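Local coordinates for superoxide dismutase (Leishmania major, PDB 4F2N), which binds an iron ion and, as an iron superoxide dismutase, catalyses the dismutation of superoxide to oxygen and hydrogen peroxide, at residues W158-P163 with G177-S182. Numbering follows the deposited sequence.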
loop_
_atom_site.group_PDB
_atom_site.type_symbol
_atom_site.label_atom_id
_atom_site.label_comp_id
_atom_site.label_asym_id
_atom_site.label_seq_id
_atom_site.Cartn_x
_atom_site.Cartn_y
_atom_site.Cartn_z
ATOM N N TRP B 158 -1.917 11.181 -10.620
ATOM C CA TRP B 158 -2.483 11.360 -11.956
ATOM C C TRP B 158 -2.345 12.760 -12.428
ATOM O O TRP B 158 -2.451 13.707 -11.638
ATOM C CB TRP B 158 -3.995 11.114 -11.870
ATOM C CG TRP B 158 -4.379 9.750 -11.362
ATOM C CD1 TRP B 158 -4.607 9.359 -10.034
ATOM C CD2 TRP B 158 -4.641 8.548 -12.165
ATOM N NE1 TRP B 158 -4.958 8.040 -9.975
ATOM C CE2 TRP B 158 -4.989 7.483 -11.203
ATOM C CE3 TRP B 158 -4.616 8.252 -13.537
ATOM C CZ2 TRP B 158 -5.311 6.184 -11.611
ATOM C CZ3 TRP B 158 -4.923 6.931 -13.947
ATOM C CH2 TRP B 158 -5.284 5.922 -12.991
ATOM N N LEU B 159 -2.167 12.914 -13.731
ATOM C CA LEU B 159 -2.445 14.192 -14.414
ATOM C C LEU B 159 -3.718 13.973 -15.228
ATOM O O LEU B 159 -3.788 13.055 -16.054
ATOM C CB LEU B 159 -1.274 14.597 -15.335
ATOM C CG LEU B 159 -1.416 15.900 -16.153
ATOM C CD1 LEU B 159 -1.511 17.121 -15.248
ATOM C CD2 LEU B 159 -0.200 16.029 -17.070
ATOM N N CYS B 160 -4.728 14.788 -14.968
ATOM C CA CYS B 160 -6.021 14.672 -15.630
ATOM C C CYS B 160 -6.460 15.961 -16.292
ATOM O O CYS B 160 -6.046 17.072 -15.903
ATOM C CB CYS B 160 -7.135 14.245 -14.655
ATOM S SG CYS B 160 -6.880 12.667 -13.820
ATOM N N VAL B 161 -7.337 15.794 -17.276
ATOM C CA VAL B 161 -8.066 16.894 -17.873
ATOM C C VAL B 161 -9.462 16.875 -17.223
ATOM O O VAL B 161 -10.134 15.811 -17.104
ATOM C CB VAL B 161 -8.218 16.689 -19.403
ATOM C CG1 VAL B 161 -9.329 17.563 -19.971
ATOM C CG2 VAL B 161 -6.887 16.889 -20.135
ATOM N N ASP B 162 -9.914 18.039 -16.787
ATOM C CA ASP B 162 -11.317 18.195 -16.394
ATOM C C ASP B 162 -12.073 18.609 -17.672
ATOM O O ASP B 162 -11.811 19.691 -18.206
ATOM C CB ASP B 162 -11.444 19.274 -15.290
ATOM C CG ASP B 162 -12.891 19.524 -14.856
ATOM O OD1 ASP B 162 -13.812 19.486 -15.703
ATOM O OD2 ASP B 162 -13.105 19.826 -13.664
ATOM N N PRO B 163 -13.003 17.752 -18.168
ATOM C CA PRO B 163 -13.554 18.045 -19.493
ATOM C C PRO B 163 -14.477 19.266 -19.502
ATOM O O PRO B 163 -14.682 19.884 -20.566
ATOM C CB PRO B 163 -14.343 16.777 -19.838
ATOM C CG PRO B 163 -14.763 16.210 -18.509
ATOM C CD PRO B 163 -13.577 16.510 -17.598
ATOM N N GLY B 177 -8.191 3.383 -6.451
ATOM C CA GLY B 177 -8.903 4.580 -6.888
ATOM C C GLY B 177 -8.470 5.130 -8.213
ATOM O O GLY B 177 -7.292 5.128 -8.559
ATOM N N CYS B 178 -9.448 5.648 -8.941
ATOM C CA CYS B 178 -9.266 6.001 -10.330
ATOM C C CYS B 178 -10.070 7.300 -10.584
ATOM O O CYS B 178 -11.271 7.336 -10.285
ATOM C CB CYS B 178 -9.900 4.826 -11.067
ATOM S SG CYS B 178 -9.747 4.869 -12.816
ATOM N N PRO B 179 -9.432 8.369 -11.093
ATOM C CA PRO B 179 -10.150 9.658 -11.219
ATOM C C PRO B 179 -11.343 9.645 -12.184
ATOM O O PRO B 179 -12.166 10.537 -12.174
ATOM C CB PRO B 179 -9.086 10.594 -11.770
ATOM C CG PRO B 179 -7.780 9.956 -11.365
ATOM C CD PRO B 179 -8.036 8.488 -11.561
ATOM N N LEU B 180 -11.444 8.628 -13.013
ATOM C CA LEU B 180 -12.544 8.619 -13.947
ATOM C C LEU B 180 -13.864 8.347 -13.215
ATOM O O LEU B 180 -14.915 8.627 -13.766
ATOM C CB LEU B 180 -12.260 7.648 -15.107
ATOM C CG LEU B 180 -12.076 6.197 -14.703
ATOM C CD1 LEU B 180 -13.467 5.621 -14.592
ATOM C CD2 LEU B 180 -11.282 5.440 -15.760
ATOM N N THR B 181 -13.815 7.860 -11.966
ATOM C CA THR B 181 -15.055 7.686 -11.189
ATOM C C THR B 181 -15.675 9.034 -10.768
ATOM O O THR B 181 -16.848 9.094 -10.416
ATOM C CB THR B 181 -14.876 6.761 -9.954
ATOM O OG1 THR B 181 -13.903 7.325 -9.058
ATOM C CG2 THR B 181 -14.395 5.361 -10.409
ATOM N N SER B 182 -14.902 10.109 -10.810
ATOM C CA SER B 182 -15.448 11.450 -10.619
ATOM C C SER B 182 -15.615 12.239 -11.944
ATOM O O SER B 182 -16.006 13.402 -11.926
ATOM C CB SER B 182 -14.602 12.231 -9.610
ATOM O OG SER B 182 -13.327 12.475 -10.165
#
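Pro-179 points the CG-CD edge of its pyrrolidine ring at one face of the Trp-158 indole, the two rings crossing obliquely. Pro-179 CG stands 3.4 Å from the centroid of the five-membered ring of Trp-158, only 9° off the ring normal, a CH-pi contact. Further along, over the fusion bond, Pro-179 CD comes within 3.2 Å of Trp-158 CE2, a tight fit. The indole is placed there by a first torsion that sets CG of Trp-158 anti to its carbonyl carbon (chi1 -59°). Cys-160, two residues on and facing the same side of the strand, turns its thiol likewise; its SG packs against the CB-CG side of the proline, 3.7 Å from Pro-179 CB. In the C-terminal alpha/beta domain of the iron/manganese superoxide dismutases, this joins the middle strand of the three-stranded antiparallel sheet, 155-161, to the connection between its two outer strands. Pro-179 opens a 3-10 turn there, and its carbonyl O accepts from both N and OG of Ser-182, the hydroxyl bond measuring 3.0 Å. At the indole's edge, Gly-177 O lies 3.8 Å from Trp-158 CZ2, while Thr-173 OG1 hydrogen-bonds both Trp-158 NE1 and Gly-177 O. Cys-178 SG approaches the six-membered ring obliquely, 5.3 Å from its centroid.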